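Local coordinates for putative protein (Aquifex aeolicus, PDB 1T6T), which is of unknown function but has a Toprim domain like that of RNase M5, and so may act on nucleic acid phosphodiesters, at residues K13-A18 against E95-F100; N30-L35 against K41-L46; L67-D72 against R77-M82. All blocks are in the same frame, centred on the assembly; numbering follows the deposited sequence.

Contact 1: residues K13-A18 against E95-F100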
# COMPACT_ATOMS: atom_id res chain seq x y z
N LYS B 13 -11.24 22.54 -4.73
CA LYS B 13 -12.59 23.04 -4.51
C LYS B 13 -13.60 22.12 -5.19
O LYS B 13 -14.65 21.79 -4.62
CB LYS B 13 -12.73 24.45 -5.08
CG LYS B 13 -14.12 25.04 -4.93
CD LYS B 13 -14.20 26.45 -5.51
CE LYS B 13 -13.33 27.43 -4.73
NZ LYS B 13 -13.38 28.81 -5.30
N GLU B 14 -13.29 21.69 -6.40
CA GLU B 14 -14.17 20.81 -7.16
C GLU B 14 -14.24 19.44 -6.50
O GLU B 14 -15.30 18.82 -6.44
CB GLU B 14 -13.65 20.67 -8.59
CG GLU B 14 -14.74 20.65 -9.63
CD GLU B 14 -15.62 21.89 -9.58
OE1 GLU B 14 -15.08 23.01 -9.77
OE2 GLU B 14 -16.83 21.75 -9.35
N LEU B 15 -13.10 18.97 -5.99
CA LEU B 15 -13.06 17.67 -5.33
C LEU B 15 -13.91 17.70 -4.07
O LEU B 15 -14.66 16.77 -3.81
CB LEU B 15 -11.61 17.30 -4.98
CG LEU B 15 -11.41 15.95 -4.28
CD1 LEU B 15 -12.00 14.82 -5.15
CD2 LEU B 15 -9.93 15.72 -4.03
N LYS B 16 -13.80 18.78 -3.29
CA LYS B 16 -14.59 18.88 -2.06
C LYS B 16 -16.08 18.82 -2.38
O LYS B 16 -16.83 18.13 -1.70
CB LYS B 16 -14.27 20.18 -1.31
CG LYS B 16 -14.96 20.24 0.06
CD LYS B 16 -14.55 21.44 0.89
CE LYS B 16 -15.18 22.72 0.39
NZ LYS B 16 -14.90 23.85 1.32
N LYS B 17 -16.49 19.54 -3.41
CA LYS B 17 -17.90 19.55 -3.80
C LYS B 17 -18.32 18.14 -4.19
O LYS B 17 -19.38 17.66 -3.77
CB LYS B 17 -18.12 20.49 -5.00
CG LYS B 17 -17.74 21.93 -4.73
CD LYS B 17 -18.07 22.83 -5.92
CE LYS B 17 -17.58 24.25 -5.69
NZ LYS B 17 -18.10 24.82 -4.42
N ALA B 18 -17.49 17.48 -4.99
CA ALA B 18 -17.78 16.13 -5.45
C ALA B 18 -17.83 15.11 -4.31
O ALA B 18 -18.55 14.12 -4.40
CB ALA B 18 -16.74 15.70 -6.48
N GLU B 95 -12.51 8.64 -12.44
CA GLU B 95 -11.06 8.80 -12.55
C GLU B 95 -10.71 10.20 -13.04
O GLU B 95 -9.53 10.52 -13.20
CB GLU B 95 -10.48 7.78 -13.54
CG GLU B 95 -10.45 6.35 -13.04
CD GLU B 95 -9.76 5.43 -14.02
OE1 GLU B 95 -10.37 5.10 -15.07
OE2 GLU B 95 -8.60 5.04 -13.76
N ASN B 96 -11.72 11.02 -13.28
CA ASN B 96 -11.48 12.37 -13.77
C ASN B 96 -10.56 13.22 -12.91
O ASN B 96 -9.72 13.95 -13.43
CB ASN B 96 -12.81 13.12 -13.98
CG ASN B 96 -13.68 12.47 -15.03
OD1 ASN B 96 -13.19 12.02 -16.07
ND2 ASN B 96 -14.98 12.42 -14.78
N PHE B 97 -10.71 13.15 -11.59
CA PHE B 97 -9.87 13.95 -10.71
C PHE B 97 -8.42 13.51 -10.75
O PHE B 97 -7.51 14.34 -10.81
CB PHE B 97 -10.42 13.91 -9.28
CG PHE B 97 -11.64 14.75 -9.09
CD1 PHE B 97 -11.53 16.13 -8.92
CD2 PHE B 97 -12.91 14.18 -9.13
CE1 PHE B 97 -12.67 16.92 -8.78
CE2 PHE B 97 -14.05 14.96 -8.99
CZ PHE B 97 -13.93 16.34 -8.82
N ARG B 98 -8.21 12.20 -10.72
CA ARG B 98 -6.86 11.66 -10.76
C ARG B 98 -6.23 11.96 -12.12
O ARG B 98 -5.07 12.37 -12.20
CB ARG B 98 -6.89 10.15 -10.52
CG ARG B 98 -5.51 9.50 -10.52
CD ARG B 98 -5.58 8.07 -10.02
NE ARG B 98 -4.27 7.43 -9.94
CZ ARG B 98 -3.67 6.80 -10.94
NH1 ARG B 98 -4.27 6.71 -12.12
NH2 ARG B 98 -2.48 6.24 -10.77
N ASN B 99 -6.99 11.76 -13.19
CA ASN B 99 -6.46 12.02 -14.53
C ASN B 99 -6.09 13.47 -14.74
O ASN B 99 -5.16 13.78 -15.50
CB ASN B 99 -7.45 11.57 -15.61
CG ASN B 99 -7.56 10.07 -15.71
OD1 ASN B 99 -6.65 9.34 -15.30
ND2 ASN B 99 -8.66 9.60 -16.28
N PHE B 100 -6.80 14.38 -14.08
CA PHE B 100 -6.52 15.80 -14.23
C PHE B 100 -5.13 16.13 -13.67
O PHE B 100 -4.41 16.97 -14.23
CB PHE B 100 -7.57 16.63 -13.51
CG PHE B 100 -7.78 17.99 -14.12
CD1 PHE B 100 -8.57 18.14 -15.25
CD2 PHE B 100 -7.16 19.11 -13.58
CE1 PHE B 100 -8.74 19.39 -15.85
CE2 PHE B 100 -7.32 20.37 -14.17
CZ PHE B 100 -8.11 20.50 -15.31
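Helix 8-18 and helix 96-101 lie side by side in the alpha/beta layering of this Toprim-like fold, held together across this stretch mainly by the ring of Phe97, which reaches Leu15, Glu14 and Ala18. The short segments run almost antiparallel, at 167°, and their axes come no nearer than 11.5 Å, a gap that a large flat ring can span. With its CG anti to the carbonyl carbon (chi1 -75°), Phe97 sends that ring straight at the facing helix. Leu15 covers one face: its CD1 stands over the middle of the ring, 4.0 Å from the centroid and 10° off the normal, a CH-pi contact that suits a branched aliphatic chain. The backbone N of Leu15 comes within 3.5 Å of Phe97 CE1, a sign of how deeply the ring is set. Glu14 CB meets the rim in the ring plane, 3.9 Å from CE1, while its carboxylate leads away. Ala18, with nothing beyond CB, lets the far end of the ring come in close. A leucine here, with no ring, would probably lose the CH-pi contact of Leu15 CD1 and open a gap beside Ala18 CB. Trp11 NE1 bonds to Phe97 O, and Leu15, Ala18 and Phe97 all rest on Ile66 of strand 64-67. At the tip of the ring, CZ lies 3.7 Å from Ala18 CB.

Contact 2: residues N30-L35 against K41-L46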
# COMPACT_ATOMS: atom_id res chain seq x y z
N ASN B 30 -1.97 9.07 5.58
CA ASN B 30 -1.42 10.41 5.38
C ASN B 30 -2.07 11.11 4.20
O ASN B 30 -2.15 12.34 4.17
CB ASN B 30 0.10 10.34 5.20
CG ASN B 30 0.83 10.21 6.51
OD1 ASN B 30 0.85 11.14 7.32
ND2 ASN B 30 1.42 9.04 6.75
N ASP B 31 -2.54 10.34 3.22
CA ASP B 31 -3.22 10.93 2.08
C ASP B 31 -4.56 11.44 2.60
O ASP B 31 -5.02 12.52 2.23
CB ASP B 31 -3.47 9.90 0.98
CG ASP B 31 -2.19 9.32 0.43
OD1 ASP B 31 -1.19 10.07 0.33
OD2 ASP B 31 -2.17 8.12 0.08
N LYS B 32 -5.19 10.65 3.46
CA LYS B 32 -6.47 11.03 4.04
C LYS B 32 -6.30 12.28 4.90
O LYS B 32 -7.14 13.18 4.88
CB LYS B 32 -7.02 9.87 4.87
CG LYS B 32 -8.39 10.13 5.49
CD LYS B 32 -8.97 8.85 6.08
CE LYS B 32 -10.33 9.11 6.71
NZ LYS B 32 -10.95 7.85 7.22
N LYS B 33 -5.20 12.35 5.64
CA LYS B 33 -4.94 13.51 6.50
C LYS B 33 -4.72 14.77 5.66
O LYS B 33 -5.19 15.85 6.02
CB LYS B 33 -3.72 13.25 7.39
CG LYS B 33 -4.01 12.29 8.53
CD LYS B 33 -2.80 12.08 9.43
CE LYS B 33 -3.20 11.39 10.72
NZ LYS B 33 -3.94 10.11 10.48
N ALA B 34 -4.00 14.62 4.55
CA ALA B 34 -3.73 15.75 3.67
C ALA B 34 -5.04 16.33 3.14
O ALA B 34 -5.20 17.55 3.05
CB ALA B 34 -2.84 15.31 2.52
N LEU B 35 -5.97 15.46 2.77
CA LEU B 35 -7.26 15.91 2.26
C LEU B 35 -8.10 16.56 3.36
O LEU B 35 -8.84 17.51 3.10
CB LEU B 35 -8.03 14.72 1.66
CG LEU B 35 -7.44 14.19 0.35
CD1 LEU B 35 -8.08 12.86 -0.01
CD2 LEU B 35 -7.66 15.23 -0.75
N LYS B 41 -13.43 15.31 3.91
CA LYS B 41 -13.50 14.22 4.88
C LYS B 41 -14.04 12.86 4.42
O LYS B 41 -13.74 11.85 5.04
CB LYS B 41 -14.33 14.69 6.07
CG LYS B 41 -13.84 16.00 6.69
CD LYS B 41 -12.50 15.82 7.38
CE LYS B 41 -12.62 14.84 8.55
NZ LYS B 41 -11.32 14.63 9.25
N ASN B 42 -14.84 12.85 3.36
CA ASN B 42 -15.43 11.60 2.87
C ASN B 42 -14.37 10.82 2.10
O ASN B 42 -14.43 10.69 0.88
CB ASN B 42 -16.64 11.92 1.98
CG ASN B 42 -17.46 10.69 1.64
OD1 ASN B 42 -17.39 9.67 2.32
ND2 ASN B 42 -18.27 10.80 0.59
N VAL B 43 -13.41 10.29 2.85
CA VAL B 43 -12.28 9.57 2.28
C VAL B 43 -12.02 8.25 2.99
O VAL B 43 -12.15 8.16 4.21
CB VAL B 43 -10.99 10.42 2.39
CG1 VAL B 43 -9.81 9.70 1.73
CG2 VAL B 43 -11.20 11.79 1.75
N ILE B 44 -11.68 7.22 2.23
CA ILE B 44 -11.35 5.92 2.79
C ILE B 44 -9.93 5.59 2.38
O ILE B 44 -9.58 5.70 1.20
CB ILE B 44 -12.26 4.79 2.25
CG1 ILE B 44 -13.70 4.99 2.74
CG2 ILE B 44 -11.73 3.42 2.72
CD1 ILE B 44 -14.66 3.95 2.20
N ASP B 45 -9.10 5.22 3.35
CA ASP B 45 -7.72 4.84 3.05
C ASP B 45 -7.67 3.31 2.97
O ASP B 45 -8.17 2.62 3.85
CB ASP B 45 -6.76 5.39 4.11
CG ASP B 45 -7.16 5.04 5.54
OD1 ASP B 45 -8.37 5.02 5.85
OD2 ASP B 45 -6.25 4.80 6.35
N LEU B 46 -7.08 2.81 1.89
CA LEU B 46 -7.00 1.38 1.63
C LEU B 46 -6.02 0.55 2.47
O LEU B 46 -6.33 -0.59 2.83
CB LEU B 46 -6.69 1.16 0.14
CG LEU B 46 -6.87 -0.24 -0.46
CD1 LEU B 46 -8.33 -0.66 -0.38
CD2 LEU B 46 -6.40 -0.22 -1.91
O HOH W 1 -11.63 4.77 6.17
O HOH W 2 -8.87 6.37 8.09
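Lys32 and Asp45 face each other without forming a salt bridge: Lys32 NZ and Asp45 OD1 stay 4.1 Å apart, and two waters span the interval. One is held firmly, accepting from Lys32 NZ at 2.7 Å and donating to Asp45 OD1 at 2.7 Å; the other makes the same link with longer bonds, weak on the lysine side. Asp45 OD1 is paired directly with Lys49 and through water with Lys32, and the two nearby positive charges would probably favour the charged form. Lys32 NZ also donates a weak hydrogen bond, 3.3 Å long, to Val43 O. A lysine suits this place because its long chain serves two purposes. Leaving the backbone with CG anti to N (chi1 -178°) and then fully extended, it runs alongside Val43, the two side chains pointing opposite ways, and brings the ammonium to Val43 O and the two waters. Further in, the contact is purely apolar. Leu35 meets Val43 at about a right angle, with Leu35 CD1 3.7 Å from Val43 CG2; the beta-branched valine offers CG1 to Lys32 CG and both methyls to Leu35 CD1. Segment 30-35 of helix 29-36 runs at 160° to strand 43-45, within the beta-alpha-beta unit that begins at strand 23-26; Val43 also touches Val26 of that neighbouring strand, while Ile44 points away toward helix 51-58.

Contact 3: residues L67-D72 against R77-M82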
# COMPACT_ATOMS: atom_id res chain seq x y z
N LEU B 67 -11.48 7.64 -7.45
CA LEU B 67 -10.19 7.00 -7.20
C LEU B 67 -9.09 8.05 -7.19
O LEU B 67 -8.94 8.81 -8.15
CB LEU B 67 -9.89 5.96 -8.29
CG LEU B 67 -10.89 4.81 -8.41
CD1 LEU B 67 -10.39 3.83 -9.46
CD2 LEU B 67 -11.05 4.11 -7.06
N LEU B 68 -8.34 8.11 -6.10
CA LEU B 68 -7.25 9.08 -5.97
C LEU B 68 -5.96 8.46 -5.49
O LEU B 68 -5.43 8.86 -4.46
CB LEU B 68 -7.62 10.21 -5.02
CG LEU B 68 -8.18 11.52 -5.58
CD1 LEU B 68 -8.10 12.58 -4.48
CD2 LEU B 68 -7.39 11.97 -6.80
N PHE B 69 -5.46 7.48 -6.22
CA PHE B 69 -4.20 6.84 -5.85
C PHE B 69 -3.06 7.61 -6.50
O PHE B 69 -3.26 8.31 -7.50
CB PHE B 69 -4.22 5.38 -6.30
CG PHE B 69 -5.28 4.58 -5.62
CD1 PHE B 69 -5.16 4.25 -4.27
CD2 PHE B 69 -6.43 4.21 -6.30
CE1 PHE B 69 -6.17 3.57 -3.61
CE2 PHE B 69 -7.45 3.52 -5.64
CZ PHE B 69 -7.32 3.20 -4.30
N ASP B 70 -1.87 7.49 -5.93
CA ASP B 70 -0.71 8.19 -6.46
C ASP B 70 -0.47 7.85 -7.93
O ASP B 70 -0.92 6.82 -8.42
CB ASP B 70 0.54 7.89 -5.63
CG ASP B 70 0.39 8.33 -4.19
OD1 ASP B 70 -0.44 9.22 -3.92
OD2 ASP B 70 1.11 7.79 -3.32
N LEU B 71 0.25 8.73 -8.62
CA LEU B 71 0.52 8.56 -10.03
C LEU B 71 1.80 7.79 -10.34
O LEU B 71 2.31 7.85 -11.45
CB LEU B 71 0.56 9.93 -10.73
CG LEU B 71 -0.77 10.69 -10.74
CD1 LEU B 71 -0.59 12.04 -11.39
CD2 LEU B 71 -1.81 9.88 -11.50
N ASP B 72 2.32 7.07 -9.35
CA ASP B 72 3.53 6.28 -9.57
C ASP B 72 3.11 4.85 -9.90
O ASP B 72 1.92 4.54 -9.93
CB ASP B 72 4.43 6.33 -8.33
CG ASP B 72 3.78 5.71 -7.10
OD1 ASP B 72 2.54 5.61 -7.05
OD2 ASP B 72 4.53 5.33 -6.17
N ARG B 77 -1.07 0.51 -10.16
CA ARG B 77 -1.48 -0.88 -10.01
C ARG B 77 -2.70 -0.96 -9.10
O ARG B 77 -3.66 -1.68 -9.39
CB ARG B 77 -0.34 -1.71 -9.41
CG ARG B 77 0.84 -1.87 -10.35
CD ARG B 77 2.02 -2.51 -9.63
NE ARG B 77 3.12 -2.79 -10.55
CZ ARG B 77 4.34 -3.13 -10.16
NH1 ARG B 77 4.62 -3.25 -8.87
NH2 ARG B 77 5.28 -3.37 -11.07
N ILE B 78 -2.67 -0.22 -7.99
CA ILE B 78 -3.79 -0.23 -7.06
C ILE B 78 -5.01 0.41 -7.73
O ILE B 78 -6.13 -0.07 -7.58
CB ILE B 78 -3.46 0.55 -5.77
CG1 ILE B 78 -2.29 -0.12 -5.05
CG2 ILE B 78 -4.68 0.60 -4.86
CD1 ILE B 78 -1.88 0.57 -3.77
N ASN B 79 -4.78 1.48 -8.48
CA ASN B 79 -5.87 2.15 -9.17
C ASN B 79 -6.59 1.17 -10.09
O ASN B 79 -7.82 1.08 -10.07
CB ASN B 79 -5.35 3.32 -10.01
CG ASN B 79 -6.47 4.17 -10.58
OD1 ASN B 79 -7.11 4.93 -9.86
ND2 ASN B 79 -6.73 4.02 -11.87
N GLN B 80 -5.83 0.44 -10.89
CA GLN B 80 -6.40 -0.52 -11.83
C GLN B 80 -7.15 -1.64 -11.12
O GLN B 80 -8.24 -2.03 -11.54
CB GLN B 80 -5.32 -1.11 -12.72
CG GLN B 80 -4.70 -0.10 -13.67
CD GLN B 80 -5.75 0.70 -14.42
OE1 GLN B 80 -6.63 0.14 -15.08
NE2 GLN B 80 -5.67 2.02 -14.31
N LYS B 81 -6.55 -2.15 -10.05
CA LYS B 81 -7.16 -3.22 -9.27
C LYS B 81 -8.50 -2.78 -8.69
O LYS B 81 -9.51 -3.49 -8.81
CB LYS B 81 -6.22 -3.62 -8.13
CG LYS B 81 -6.79 -4.64 -7.16
CD LYS B 81 -7.00 -5.98 -7.85
CE LYS B 81 -7.23 -7.08 -6.84
NZ LYS B 81 -7.31 -8.42 -7.50
N MSE B 82 -8.52 -1.61 -8.06
CA MSE B 82 -9.75 -1.12 -7.45
C MSE B 82 -10.78 -0.71 -8.51
O MSE B 82 -11.97 -0.86 -8.30
CB MSE B 82 -9.45 0.04 -6.50
CG MSE B 82 -8.58 -0.36 -5.32
SE MSE B 82 -9.36 -1.82 -4.30
CE MSE B 82 -11.11 -0.99 -4.02
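Phe69, on the loop that leaves strand 64-67 and carries the Asp-x-Asp sequence familiar from Toprim domains, packs its ring against Ile78, Asn79 and Met82 of helix 73-88. Its flat ring suits the place by presenting a face to Ile78 and an edge to Asn79. On that face Ile78 CG2 sits 3.7 Å from the ring centroid, 16° off the normal and off-centre, nearest CE1, in a CH-pi contact; the beta-branch of isoleucine holds this methyl close to the helix. Met82, present as selenomethionine, brings its CG to within 3.9 Å of Phe69 CZ, and its flexible chain then bends away. At the edge, Asn79 OD1 lies in the ring plane 3.7 Å from Phe69 CD2, the amide turned 72° against the ring. Because CG is anti to the backbone N (chi1 -172°), the amide is carried back to the loop and also meets the aliphatic Leu67, whose CB is 3.4 Å from Asn79 OD1. That oxygen is buried among carbons with no hydrogen-bonding partner in the model, so the polar grip of the amide comes through ND2, which donates to Glu95. Further out, Glu95 is itself paired with Lys83, and Arg98 fastens the loop by bonding to the carbonyl oxygens of Phe69 and Asp70. The two acids of the motif, which in Toprim relatives commonly serve metal binding, are also anchored: Asp70 to His108 and to the backbone N of Ile109, while Asp72 occupies the N-cap of helix 73-88. There Asp72 OD1 accepts a hydrogen bond from the backbone N of Gly75.

Overall arrangement
From the N terminus, helix 8-18 opens the widest loop, which contact 1 closes only at residues 95-100, enclosing both other contacts. Inside it, contact 2 closes a short connection, and after helix 51-58 contact 3 closes the turn into helix 73-88. Contacts 2 and 3 thus follow in series, and no loops cross. Contact 1 joins helix to helix, contact 2 helix to strand, and contact 3 the end of strand 64-67 and its loop to a helix. Their centres are about 14 Å apart, yet they touch: Leu15 of contact 1 meets Leu35 of contact 2, Leu46 of contact 2 packs on Ile78 of contact 3, and Arg98 and Glu95 of contact 1 bond to Phe69 O and Asn79 ND2 of contact 3.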